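Local coordinates for protein CT_858 (Chlamydia trachomatis, PDB 3DOR), which is a secreted chlamydial protease, probably a serine-type endopeptidase of the S41 family, whose mature form is a dimer, at residues Q19-P24 with I369-E374; L117-A122 with G164-K169; G266-E271 with Y279-T284; L352-T357 with H446-V451. One frame throughout, in Å; residues are numbered along the deposited sequence.

Contact 1 (Q19-P24 with I369-E374); sequences QVKYAP and ILTQDE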
loop_
_atom_site.group_PDB
_atom_site.type_symbol
_atom_site.label_atom_id
_atom_site.label_comp_id
_atom_site.label_asym_id
_atom_site.label_seq_id
_atom_site.Cartn_x
_atom_site.Cartn_y
_atom_site.Cartn_z
ATOM N N GLN B 19 -13.515 -9.724 13.502
ATOM C CA GLN B 19 -13.324 -9.988 14.924
ATOM C C GLN B 19 -11.990 -9.466 15.429
ATOM O O GLN B 19 -11.801 -9.268 16.625
ATOM C CB GLN B 19 -13.424 -11.488 15.208
ATOM C CG GLN B 19 -14.812 -12.024 14.965
ATOM C CD GLN B 19 -15.060 -13.343 15.637
ATOM O OE1 GLN B 19 -14.464 -14.357 15.277
ATOM N NE2 GLN B 19 -15.948 -13.344 16.625
ATOM N N VAL B 20 -11.070 -9.219 14.507
ATOM C CA VAL B 20 -9.750 -8.751 14.882
ATOM C C VAL B 20 -9.498 -7.261 14.668
ATOM O O VAL B 20 -8.721 -6.653 15.405
ATOM C CB VAL B 20 -8.675 -9.576 14.131
ATOM C CG1 VAL B 20 -7.310 -8.957 14.303
ATOM C CG2 VAL B 20 -8.674 -11.000 14.663
ATOM N N LYS B 21 -10.151 -6.672 13.674
ATOM C CA LYS B 21 -9.944 -5.258 13.389
ATOM C C LYS B 21 -11.183 -4.440 13.014
ATOM O O LYS B 21 -11.093 -3.534 12.189
ATOM C CB LYS B 21 -8.909 -5.107 12.271
ATOM C CG LYS B 21 -7.503 -4.859 12.744
ATOM C CD LYS B 21 -7.397 -3.549 13.499
ATOM C CE LYS B 21 -6.065 -2.868 13.222
ATOM N NZ LYS B 21 -5.999 -2.316 11.821
ATOM N N TYR B 22 -12.337 -4.753 13.589
ATOM C CA TYR B 22 -13.530 -3.974 13.276
ATOM C C TYR B 22 -14.081 -3.429 14.581
ATOM O O TYR B 22 -14.861 -4.088 15.273
ATOM C CB TYR B 22 -14.571 -4.828 12.569
ATOM C CG TYR B 22 -15.744 -4.016 12.082
ATOM C CD1 TYR B 22 -15.601 -3.098 11.038
ATOM C CD2 TYR B 22 -16.989 -4.126 12.695
ATOM C CE1 TYR B 22 -16.669 -2.310 10.623
ATOM C CE2 TYR B 22 -18.058 -3.348 12.294
ATOM C CZ TYR B 22 -17.897 -2.439 11.262
ATOM O OH TYR B 22 -18.951 -1.631 10.912
ATOM N N ALA B 23 -13.652 -2.214 14.912
ATOM C CA ALA B 23 -14.037 -1.559 16.156
ATOM C C ALA B 23 -15.523 -1.392 16.427
ATOM O O ALA B 23 -15.957 -1.535 17.562
ATOM C CB ALA B 23 -13.340 -0.203 16.265
ATOM N N PRO B 24 -16.322 -1.073 15.402
ATOM C CA PRO B 24 -17.761 -0.900 15.656
ATOM C C PRO B 24 -18.603 -2.157 15.852
ATOM O O PRO B 24 -19.829 -2.078 15.932
ATOM C CB PRO B 24 -18.233 -0.058 14.467
ATOM C CG PRO B 24 -17.254 -0.355 13.409
ATOM C CD PRO B 24 -15.932 -0.527 14.091
ATOM N N ILE B 369 -9.502 -0.578 18.200
ATOM C CA ILE B 369 -9.248 -2.022 18.258
ATOM C C ILE B 369 -7.749 -2.116 17.989
ATOM O O ILE B 369 -7.250 -1.524 17.030
ATOM C CB ILE B 369 -9.961 -2.839 17.162
ATOM C CG1 ILE B 369 -11.464 -2.850 17.397
ATOM C CG2 ILE B 369 -9.483 -4.287 17.223
ATOM C CD1 ILE B 369 -12.150 -4.131 16.872
ATOM N N LEU B 370 -7.034 -2.875 18.808
ATOM C CA LEU B 370 -5.587 -2.944 18.654
ATOM C C LEU B 370 -4.972 -4.289 18.290
ATOM O O LEU B 370 -5.439 -5.342 18.717
ATOM C CB LEU B 370 -4.926 -2.430 19.940
ATOM C CG LEU B 370 -5.329 -1.040 20.453
ATOM C CD1 LEU B 370 -4.740 -0.804 21.843
ATOM C CD2 LEU B 370 -4.854 0.044 19.479
ATOM N N THR B 371 -3.909 -4.216 17.484
ATOM C CA THR B 371 -3.114 -5.372 17.056
ATOM C C THR B 371 -1.670 -4.883 17.210
ATOM O O THR B 371 -1.432 -3.690 17.406
ATOM C CB THR B 371 -3.358 -5.789 15.568
ATOM O OG1 THR B 371 -2.920 -4.747 14.691
ATOM C CG2 THR B 371 -4.830 -6.079 15.318
ATOM N N GLN B 372 -0.692 -5.772 17.104
ATOM C CA GLN B 372 0.680 -5.322 17.275
ATOM C C GLN B 372 1.094 -4.279 16.198
ATOM O O GLN B 372 2.106 -3.583 16.356
ATOM C CB GLN B 372 1.658 -6.493 17.281
ATOM C CG GLN B 372 1.232 -7.745 16.547
ATOM C CD GLN B 372 0.204 -8.590 17.292
ATOM O OE1 GLN B 372 0.515 -9.246 18.284
ATOM N NE2 GLN B 372 -1.027 -8.581 16.801
ATOM N N ASP B 373 0.288 -4.108 15.148
ATOM C CA ASP B 373 0.601 -3.113 14.128
ATOM C C ASP B 373 0.475 -1.748 14.804
ATOM O O ASP B 373 1.354 -0.893 14.640
ATOM C CB ASP B 373 -0.401 -3.237 13.001
ATOM C CG ASP B 373 -0.135 -2.252 11.844
ATOM O OD1 ASP B 373 -0.790 -2.392 10.792
ATOM O OD2 ASP B 373 0.723 -1.337 11.937
ATOM N N GLU B 374 -0.609 -1.553 15.565
ATOM C CA GLU B 374 -0.796 -0.288 16.256
ATOM C C GLU B 374 0.235 -0.076 17.343
ATOM O O GLU B 374 0.601 1.064 17.654
ATOM C CB GLU B 374 -2.211 -0.181 16.841
ATOM C CG GLU B 374 -3.297 -0.039 15.789
ATOM C CD GLU B 374 -3.467 -1.296 14.929
ATOM O OE1 GLU B 374 -3.667 -1.151 13.700
ATOM O OE2 GLU B 374 -3.416 -2.428 15.471
#
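One salt bridge carries the charge across this contact. Lys-21, just past the end of helix 2-20, bends at chi2, chi3 and chi4, so that its ammonium meets Glu-374 tip to tip, with NZ 3.2 Å from OE1 of Glu-374; that oxygen also lies 3.0 Å from Lys-21 CE, beside the CE-NZ bond. Asp-373 adds a second negative charge nearby without touching it, and the ring of Phe-497 takes the ammonium in a cation-pi contact.

Hydrogen bonds stay on the 369-374 side, where Thr-371 and Glu-374 form the capping box of helix 372-384. Glu-374 curls back at chi2 (67°) and gives OE2 two donors: Thr-371 N on the anti lone pair at 2.7 Å, and Thr-371 OG1 on the syn lone pair at a very short 2.5 Å. The same OG1 accepts a weak bond from Asp-373 N.

Van der Waals contacts make up the rest. Ile-369 points into the 19-24 turn: its CG2, anti to the backbone N, rests on Val-20 O, and its CG1 lies 3.4 Å from Ala-23 CB, tighter than usual. Thr-371 turns its methyl CG2 to Lys-21 CG and Val-20 CG1, crossing both side chains at about a right angle. The second subunit packs here too, with its Pro-502 on Lys-21 and its Arg-504 on Ile-369.

Glu-374 thus splits its carboxylate, OE2 for the cap and OE1 for Lys-21. Two donors on OE2 and an ammonium at OE1 probably keep it ionised, coupling a helix start to the N-terminal helical region beside the dimer interface.

Contact 2 (L117-A122 with G164-K169); sequences LEVDGA and GRTTLK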
loop_
_atom_site.group_PDB
_atom_site.type_symbol
_atom_site.label_atom_id
_atom_site.label_comp_id
_atom_site.label_asym_id
_atom_site.label_seq_id
_atom_site.Cartn_x
_atom_site.Cartn_y
_atom_site.Cartn_z
ATOM N N LEU B 117 -41.717 9.241 -10.668
ATOM C CA LEU B 117 -42.752 8.428 -10.043
ATOM C C LEU B 117 -42.444 6.935 -10.002
ATOM O O LEU B 117 -42.502 6.312 -8.940
ATOM C CB LEU B 117 -44.091 8.647 -10.756
ATOM C CG LEU B 117 -44.667 10.065 -10.652
ATOM C CD1 LEU B 117 -45.960 10.145 -11.454
ATOM C CD2 LEU B 117 -44.922 10.423 -9.184
ATOM N N GLU B 118 -42.108 6.368 -11.153
ATOM C CA GLU B 118 -41.846 4.941 -11.232
ATOM C C GLU B 118 -40.670 4.596 -12.134
ATOM O O GLU B 118 -40.189 5.422 -12.911
ATOM C CB GLU B 118 -43.095 4.208 -11.760
ATOM C CG GLU B 118 -44.440 4.754 -11.252
ATOM C CD GLU B 118 -45.658 4.068 -11.895
ATOM O OE1 GLU B 118 -45.615 3.784 -13.115
ATOM O OE2 GLU B 118 -46.667 3.829 -11.185
ATOM N N VAL B 119 -40.223 3.352 -12.012
ATOM C CA VAL B 119 -39.144 2.809 -12.822
ATOM C C VAL B 119 -39.641 1.421 -13.232
ATOM O O VAL B 119 -39.660 0.494 -12.422
ATOM C CB VAL B 119 -37.834 2.688 -12.016
ATOM C CG1 VAL B 119 -36.726 2.130 -12.897
ATOM C CG2 VAL B 119 -37.433 4.054 -11.466
ATOM N N ASP B 120 -40.072 1.300 -14.485
ATOM C CA ASP B 120 -40.599 0.044 -15.021
ATOM C C ASP B 120 -41.898 -0.378 -14.350
ATOM O O ASP B 120 -42.106 -1.559 -14.070
ATOM C CB ASP B 120 -39.578 -1.088 -14.885
ATOM C CG ASP B 120 -38.393 -0.912 -15.803
ATOM O OD1 ASP B 120 -38.609 -0.525 -16.971
ATOM O OD2 ASP B 120 -37.252 -1.170 -15.364
ATOM N N GLY B 121 -42.766 0.593 -14.091
ATOM C CA GLY B 121 -44.044 0.295 -13.474
ATOM C C GLY B 121 -44.006 0.232 -11.964
ATOM O O GLY B 121 -45.052 0.214 -11.318
ATOM N N ALA B 122 -42.807 0.194 -11.394
ATOM C CA ALA B 122 -42.665 0.136 -9.945
ATOM C C ALA B 122 -42.382 1.523 -9.383
ATOM O O ALA B 122 -41.542 2.252 -9.906
ATOM C CB ALA B 122 -41.539 -0.818 -9.569
ATOM N N GLY B 164 -30.201 -2.489 -21.181
ATOM C CA GLY B 164 -31.371 -2.370 -22.018
ATOM C C GLY B 164 -32.185 -1.143 -21.675
ATOM O O GLY B 164 -31.747 -0.279 -20.908
ATOM N N ARG B 165 -33.385 -1.066 -22.235
ATOM C CA ARG B 165 -34.243 0.075 -21.987
ATOM C C ARG B 165 -35.077 -0.107 -20.739
ATOM O O ARG B 165 -35.382 -1.228 -20.337
ATOM C CB ARG B 165 -35.147 0.321 -23.195
ATOM C CG ARG B 165 -34.389 0.774 -24.429
ATOM C CD ARG B 165 -35.307 0.879 -25.632
ATOM N NE ARG B 165 -35.833 -0.426 -26.021
ATOM C CZ ARG B 165 -36.767 -0.606 -26.951
ATOM N NH1 ARG B 165 -37.281 0.441 -27.586
ATOM N NH2 ARG B 165 -37.180 -1.830 -27.245
ATOM N N THR B 166 -35.431 1.015 -20.124
ATOM C CA THR B 166 -36.246 1.021 -18.924
ATOM C C THR B 166 -37.123 2.266 -19.009
ATOM O O THR B 166 -36.723 3.272 -19.589
ATOM C CB THR B 166 -35.363 1.057 -17.644
ATOM O OG1 THR B 166 -36.193 0.911 -16.488
ATOM C CG2 THR B 166 -34.582 2.367 -17.559
ATOM N N THR B 167 -38.319 2.203 -18.443
ATOM C CA THR B 167 -39.214 3.344 -18.514
ATOM C C THR B 167 -39.294 4.128 -17.218
ATOM O O THR B 167 -39.480 3.564 -16.143
ATOM C CB THR B 167 -40.629 2.902 -18.915
ATOM O OG1 THR B 167 -40.575 2.277 -20.201
ATOM C CG2 THR B 167 -41.568 4.095 -18.983
ATOM N N LEU B 168 -39.154 5.442 -17.335
ATOM C CA LEU B 168 -39.222 6.317 -16.179
ATOM C C LEU B 168 -40.551 7.056 -16.228
ATOM O O LEU B 168 -40.823 7.777 -17.187
ATOM C CB LEU B 168 -38.075 7.328 -16.212
ATOM C CG LEU B 168 -36.653 6.778 -16.348
ATOM C CD1 LEU B 168 -35.669 7.935 -16.389
ATOM C CD2 LEU B 168 -36.340 5.856 -15.186
ATOM N N LYS B 169 -41.392 6.860 -15.218
ATOM C CA LYS B 169 -42.660 7.567 -15.194
ATOM C C LYS B 169 -42.450 8.835 -14.375
ATOM O O LYS B 169 -42.043 8.781 -13.215
ATOM C CB LYS B 169 -43.768 6.726 -14.560
ATOM C CG LYS B 169 -45.132 7.394 -14.678
ATOM C CD LYS B 169 -46.241 6.581 -14.008
ATOM C CE LYS B 169 -47.598 7.240 -14.229
ATOM N NZ LYS B 169 -48.728 6.439 -13.675
HETATM O O HOH W 1 -42.184 3.343 -15.036
#
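Asp-120 holds CG anti to its carbonyl carbon (chi1 -70°), and Thr-166 holds OG1 anti to its backbone N (chi1 -174°); the two side chains cross at about a right angle and bring carboxylate and hydroxyl together. The Thr-166 hydroxyl donates to OD2 of Asp-120 over 2.6 Å, while Thr-167 N donates to OD1 of Asp-120 over 3.1 Å at 163°. Both donors stand well above the carboxylate plane. The Asp-120 main chain answers with its N on Thr-167 O at 2.9 Å, so this residue is gripped by three bonds to one strand. Arg-181 bonds the Thr-167 hydroxyl and makes a weak, long ion pair with OD1.

Lys-169 runs fully extended beside Glu-118, both pointing the same way. Its CD lies 3.0 Å from OE1 of Glu-118, but the ammonium NZ stays 4.1 Å from that oxygen, beyond a salt bridge. On the sheet's other face Val-119 CG2 meets Leu-168 CD2, and Val-119 also touches Val-127 of helix 124-130.

The strands run almost exactly antiparallel. Leu-117 N and Glu-118 N share Lys-169 O, the first at 2.6 Å nearly along the C=O axis, the second on a lone pair: a classic beta bulge. A type I' turn from Val-119 to Ala-122 reverses the 117-122 chain, and Asp-120 in it keeps hold of strand 165-171; a water links Gly-121 N to Thr-167 O. Strands 115-119 and 165-171 are neighbours in the antiparallel sheet of the PDZ domain.

Contact 3 (G266-E271 with Y279-T284); sequences GPVIWE and YISSVT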
loop_
_atom_site.group_PDB
_atom_site.type_symbol
_atom_site.label_atom_id
_atom_site.label_comp_id
_atom_site.label_asym_id
_atom_site.label_seq_id
_atom_site.Cartn_x
_atom_site.Cartn_y
_atom_site.Cartn_z
ATOM N N GLY B 266 -26.199 36.507 -2.006
ATOM C CA GLY B 266 -26.516 37.903 -2.234
ATOM C C GLY B 266 -25.530 38.525 -3.198
ATOM O O GLY B 266 -24.660 37.825 -3.718
ATOM N N PRO B 267 -25.646 39.836 -3.471
ATOM C CA PRO B 267 -24.714 40.486 -4.393
ATOM C C PRO B 267 -23.284 40.371 -3.881
ATOM O O PRO B 267 -22.972 40.771 -2.761
ATOM C CB PRO B 267 -25.223 41.932 -4.445
ATOM C CG PRO B 267 -25.915 42.108 -3.131
ATOM C CD PRO B 267 -26.643 40.797 -2.972
ATOM N N VAL B 268 -22.424 39.805 -4.718
ATOM C CA VAL B 268 -21.030 39.596 -4.374
ATOM C C VAL B 268 -20.193 40.869 -4.349
ATOM O O VAL B 268 -20.172 41.627 -5.315
ATOM C CB VAL B 268 -20.387 38.609 -5.359
ATOM C CG1 VAL B 268 -18.912 38.434 -5.039
ATOM C CG2 VAL B 268 -21.113 37.279 -5.286
ATOM N N ILE B 269 -19.499 41.099 -3.241
ATOM C CA ILE B 269 -18.646 42.268 -3.130
ATOM C C ILE B 269 -17.194 41.825 -3.354
ATOM O O ILE B 269 -16.338 42.632 -3.724
ATOM C CB ILE B 269 -18.820 42.972 -1.742
ATOM C CG1 ILE B 269 -17.672 42.621 -0.806
ATOM C CG2 ILE B 269 -20.150 42.594 -1.120
ATOM C CD1 ILE B 269 -16.498 43.564 -0.944
ATOM N N TRP B 270 -16.925 40.537 -3.132
ATOM C CA TRP B 270 -15.586 39.968 -3.333
ATOM C C TRP B 270 -15.660 38.469 -3.618
ATOM O O TRP B 270 -16.464 37.751 -3.026
ATOM C CB TRP B 270 -14.700 40.169 -2.102
ATOM C CG TRP B 270 -13.337 39.545 -2.265
ATOM C CD1 TRP B 270 -12.294 40.026 -3.011
ATOM C CD2 TRP B 270 -12.877 38.314 -1.686
ATOM N NE1 TRP B 270 -11.215 39.174 -2.931
ATOM C CE2 TRP B 270 -11.545 38.115 -2.126
ATOM C CE3 TRP B 270 -13.458 37.359 -0.845
ATOM C CZ2 TRP B 270 -10.786 37.003 -1.745
ATOM C CZ3 TRP B 270 -12.707 36.256 -0.465
ATOM C CH2 TRP B 270 -11.384 36.085 -0.918
ATOM N N GLU B 271 -14.803 37.995 -4.512
ATOM C CA GLU B 271 -14.791 36.581 -4.849
ATOM C C GLU B 271 -13.362 36.074 -4.964
ATOM O O GLU B 271 -12.532 36.675 -5.647
ATOM C CB GLU B 271 -15.569 36.361 -6.153
ATOM C CG GLU B 271 -15.529 34.947 -6.700
ATOM C CD GLU B 271 -16.688 34.654 -7.649
ATOM O OE1 GLU B 271 -17.028 35.531 -8.480
ATOM O OE2 GLU B 271 -17.253 33.538 -7.559
ATOM N N TYR B 279 -16.481 33.711 -1.174
ATOM C CA TYR B 279 -16.799 35.074 -1.534
ATOM C C TYR B 279 -17.416 35.813 -0.369
ATOM O O TYR B 279 -17.616 35.251 0.710
ATOM C CB TYR B 279 -17.752 35.088 -2.743
ATOM C CG TYR B 279 -19.099 34.439 -2.495
ATOM C CD1 TYR B 279 -20.142 35.159 -1.920
ATOM C CD2 TYR B 279 -19.321 33.094 -2.813
ATOM C CE1 TYR B 279 -21.374 34.566 -1.660
ATOM C CE2 TYR B 279 -20.555 32.488 -2.557
ATOM C CZ TYR B 279 -21.572 33.232 -1.978
ATOM O OH TYR B 279 -22.784 32.648 -1.697
ATOM N N ILE B 280 -17.690 37.089 -0.590
ATOM C CA ILE B 280 -18.306 37.936 0.411
ATOM C C ILE B 280 -19.492 38.586 -0.274
ATOM O O ILE B 280 -19.351 39.079 -1.390
ATOM C CB ILE B 280 -17.352 39.048 0.883
ATOM C CG1 ILE B 280 -16.111 38.444 1.539
ATOM C CG2 ILE B 280 -18.061 39.949 1.869
ATOM C CD1 ILE B 280 -15.133 39.494 2.067
ATOM N N SER B 281 -20.653 38.557 0.374
ATOM C CA SER B 281 -21.868 39.175 -0.156
ATOM C C SER B 281 -22.495 39.982 0.964
ATOM O O SER B 281 -22.037 39.926 2.097
ATOM C CB SER B 281 -22.882 38.122 -0.614
ATOM O OG SER B 281 -22.391 37.368 -1.703
ATOM N N SER B 282 -23.536 40.739 0.643
ATOM C CA SER B 282 -24.236 41.524 1.653
ATOM C C SER B 282 -25.550 40.828 1.972
ATOM O O SER B 282 -26.298 40.459 1.069
ATOM C CB SER B 282 -24.517 42.931 1.135
ATOM O OG SER B 282 -25.174 42.869 -0.117
ATOM N N VAL B 283 -25.808 40.625 3.259
ATOM C CA VAL B 283 -27.035 39.987 3.722
ATOM C C VAL B 283 -27.853 41.046 4.464
ATOM O O VAL B 283 -27.323 41.753 5.323
ATOM C CB VAL B 283 -26.715 38.818 4.676
ATOM C CG1 VAL B 283 -27.996 38.269 5.283
ATOM C CG2 VAL B 283 -25.983 37.720 3.917
ATOM N N THR B 284 -29.134 41.171 4.135
ATOM C CA THR B 284 -29.962 42.179 4.787
ATOM C C THR B 284 -31.042 41.556 5.666
ATOM O O THR B 284 -31.641 40.551 5.300
ATOM C CB THR B 284 -30.627 43.092 3.751
ATOM O OG1 THR B 284 -31.622 42.355 3.035
ATOM C CG2 THR B 284 -29.599 43.597 2.758
#
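The two strands of this beta hairpin pair antiparallel, with a classic bulge where Ile-269 and Trp-270 both face Ile-280: Ile-269 N donates to Ile-280 O over 2.7 Å, Trp-270 N adds a weak bond to the same oxygen, and Ile-280 N returns one to Trp-270 O at 2.8 Å.

Ile-280 is shared by two side chains. Its CG1, anti to the carbonyl carbon, meets CE3 of Trp-270 at 3.7 Å, and its CG2 meets CG1 of Ile-269 at 3.8 Å, both partners crossing obliquely. On the other face Tyr-279 takes the crowded rotamer, chi1 63°, which swings its ring toward Val-268, whose CG2 touches CD1; its hydroxyl is bonded to Ile-265 N. The Ser-281 hydroxyl donates to Gly-266 O over 3.1 Å from well above the carbonyl plane. Ser-282 OG packs against Pro-267 CG.

Strand 268-271 is an outermost strand of the mixed sheet within this chain, and strand 278-284 bonds onward to 290-297, where the Tyr-279 ring meets that of Phe-295. Trp-270 and Ile-280 lie on helix 316-330, through Val-326 and Phe-327, whereas Val-283 packs on helix 549-564.

Contact 4 (L352-T357 with H446-V451); sequences LLSMLT and HPHPRV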
loop_
_atom_site.group_PDB
_atom_site.type_symbol
_atom_site.label_atom_id
_atom_site.label_comp_id
_atom_site.label_asym_id
_atom_site.label_seq_id
_atom_site.Cartn_x
_atom_site.Cartn_y
_atom_site.Cartn_z
ATOM N N LEU B 352 -7.790 23.114 9.451
ATOM C CA LEU B 352 -8.866 24.036 9.115
ATOM C C LEU B 352 -9.581 24.536 10.365
ATOM O O LEU B 352 -9.879 25.725 10.478
ATOM C CB LEU B 352 -9.855 23.369 8.159
ATOM C CG LEU B 352 -9.220 22.873 6.854
ATOM C CD1 LEU B 352 -10.334 22.593 5.838
ATOM C CD2 LEU B 352 -8.253 23.925 6.294
ATOM N N LEU B 353 -9.853 23.635 11.307
ATOM C CA LEU B 353 -10.500 24.031 12.554
ATOM C C LEU B 353 -9.624 25.034 13.320
ATOM O O LEU B 353 -10.134 25.988 13.916
ATOM C CB LEU B 353 -10.766 22.801 13.433
ATOM C CG LEU B 353 -11.928 21.900 12.977
ATOM C CD1 LEU B 353 -11.836 20.548 13.640
ATOM C CD2 LEU B 353 -13.259 22.562 13.317
ATOM N N SER B 354 -8.308 24.821 13.299
ATOM C CA SER B 354 -7.389 25.706 14.014
ATOM C C SER B 354 -7.461 27.153 13.520
ATOM O O SER B 354 -7.110 28.076 14.247
ATOM C CB SER B 354 -5.939 25.195 13.913
ATOM O OG SER B 354 -5.350 25.564 12.682
ATOM N N MET B 355 -7.941 27.362 12.301
ATOM C CA MET B 355 -8.030 28.715 11.781
ATOM C C MET B 355 -9.413 29.337 11.952
ATOM O O MET B 355 -9.641 30.490 11.563
ATOM C CB MET B 355 -7.617 28.729 10.312
ATOM C CG MET B 355 -6.151 28.345 10.104
ATOM S SD MET B 355 -5.631 28.410 8.374
ATOM C CE MET B 355 -5.592 26.715 7.950
ATOM N N LEU B 356 -10.329 28.585 12.555
ATOM C CA LEU B 356 -11.682 29.083 12.750
ATOM C C LEU B 356 -12.020 29.341 14.205
ATOM O O LEU B 356 -13.193 29.358 14.581
ATOM C CB LEU B 356 -12.678 28.094 12.173
ATOM C CG LEU B 356 -12.524 27.832 10.676
ATOM C CD1 LEU B 356 -13.386 26.640 10.282
ATOM C CD2 LEU B 356 -12.913 29.080 9.901
ATOM N N THR B 357 -10.995 29.531 15.028
ATOM C CA THR B 357 -11.216 29.785 16.444
ATOM C C THR B 357 -10.057 30.548 17.069
ATOM O O THR B 357 -8.938 30.518 16.555
ATOM C CB THR B 357 -11.396 28.472 17.219
ATOM O OG1 THR B 357 -11.650 28.769 18.597
ATOM C CG2 THR B 357 -10.137 27.609 17.114
ATOM N N HIS B 446 -5.770 23.615 18.991
ATOM C CA HIS B 446 -5.226 24.866 19.482
ATOM C C HIS B 446 -5.289 25.839 18.329
ATOM O O HIS B 446 -5.027 25.470 17.191
ATOM C CB HIS B 446 -3.795 24.637 19.963
ATOM C CG HIS B 446 -3.721 23.679 21.107
ATOM N ND1 HIS B 446 -3.946 24.064 22.413
ATOM C CD2 HIS B 446 -3.559 22.334 21.134
ATOM C CE1 HIS B 446 -3.926 22.997 23.191
ATOM N NE2 HIS B 446 -3.695 21.934 22.439
ATOM N N PRO B 447 -5.659 27.096 18.604
ATOM C CA PRO B 447 -5.757 28.106 17.547
ATOM C C PRO B 447 -4.485 28.328 16.749
ATOM O O PRO B 447 -3.388 28.368 17.307
ATOM C CB PRO B 447 -6.225 29.358 18.294
ATOM C CG PRO B 447 -5.842 29.102 19.722
ATOM C CD PRO B 447 -6.058 27.641 19.913
ATOM N N HIS B 448 -4.648 28.443 15.434
ATOM C CA HIS B 448 -3.537 28.678 14.520
ATOM C C HIS B 448 -2.849 29.927 15.065
ATOM O O HIS B 448 -3.506 30.832 15.569
ATOM C CB HIS B 448 -4.083 28.918 13.108
ATOM C CG HIS B 448 -3.033 29.018 12.047
ATOM N ND1 HIS B 448 -2.358 30.189 11.774
ATOM C CD2 HIS B 448 -2.556 28.098 11.173
ATOM C CE1 HIS B 448 -1.513 29.986 10.775
ATOM N NE2 HIS B 448 -1.616 28.725 10.393
ATOM N N PRO B 449 -1.512 29.980 14.996
ATOM C CA PRO B 449 -0.818 31.160 15.518
ATOM C C PRO B 449 -1.059 32.470 14.759
ATOM O O PRO B 449 -1.078 33.534 15.373
ATOM C CB PRO B 449 0.654 30.725 15.502
ATOM C CG PRO B 449 0.709 29.815 14.298
ATOM C CD PRO B 449 -0.557 28.988 14.472
ATOM N N ARG B 450 -1.266 32.397 13.445
ATOM C CA ARG B 450 -1.463 33.600 12.632
ATOM C C ARG B 450 -2.898 33.931 12.219
ATOM O O ARG B 450 -3.307 35.094 12.290
ATOM C CB ARG B 450 -0.631 33.525 11.350
ATOM C CG ARG B 450 0.817 33.087 11.510
ATOM C CD ARG B 450 1.562 33.294 10.189
ATOM N NE ARG B 450 2.631 32.321 9.968
ATOM C CZ ARG B 450 3.479 32.363 8.941
ATOM N NH1 ARG B 450 3.389 33.334 8.037
ATOM N NH2 ARG B 450 4.414 31.426 8.808
ATOM N N VAL B 451 -3.656 32.939 11.758
ATOM C CA VAL B 451 -5.018 33.220 11.329
ATOM C C VAL B 451 -6.053 32.515 12.188
ATOM O O VAL B 451 -6.046 31.288 12.329
ATOM C CB VAL B 451 -5.215 32.890 9.807
ATOM C CG1 VAL B 451 -3.862 32.661 9.149
ATOM C CG2 VAL B 451 -6.123 31.703 9.614
#
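The loop 446-451 lies against the C-terminal part of helix 346-354 and the residues that follow, and a single main-chain hydrogen bond ties the two: His-448 N donates to Ser-354 O over 2.8 Å, nearly straight at 173°, though from above the carbonyl plane. The contact lies in the S41 peptidase region, of the ClpP/crotonase clan, and the loop joins strands 444-445 and 457-461. A CA-H...O contact from Met-355 CA to Val-451 O, 3.3 Å, supports it, and Met-355 also shares a backbone bond with Tyr-453.

Met-355 carries the side-chain packing. With CG anti to the carbonyl carbon (chi1 -64°) and chi2 extended, it runs beside His-448, pointing the same way, and sets SD over one face of the imidazole, 4.5 Å from the ring centroid: a Met-aromatic contact. Its CG also presses on CG2 of Val-451 at 3.4 Å, tighter than usual. Pro-449 CD covers a face of the same ring toward its rim, and the Ser-354 hydroxyl, bonded to Ala-351 O of its own helix, sits near the ring edge. Pro-447 CB rests on Thr-357 O at 3.4 Å. Met-355 also packs on Phe-320 and Ala-321 of helix 316-330.

The ring is held from within its own loop: ND1 of His-448 accepts from Arg-450 N and from Val-451 N, each at 3.0 Å, implying an unprotonated ND1 and any ring proton probably on NE2.

In the fold
Along the chain, contact 1 opens first and encloses contacts 2 and 3; contact 4 opens inside its loop but closes beyond it, so 1 and 4 cross. Contact 2 sits alone in the PDZ sheet, its centre about 45 Å from that of contact 1 and 51 Å from contact 4. Contacts 3 and 4 are the nearest pair, centres about 24 Å apart, and both border helix 316-330. Contact 1 joins the N-terminal helices to the S41 region and alone meets the second subunit, so the contacts sample separate parts of the molecule: the dimer interface, the PDZ sheet, the edge of the mixed sheet and a loop against helix 346-354.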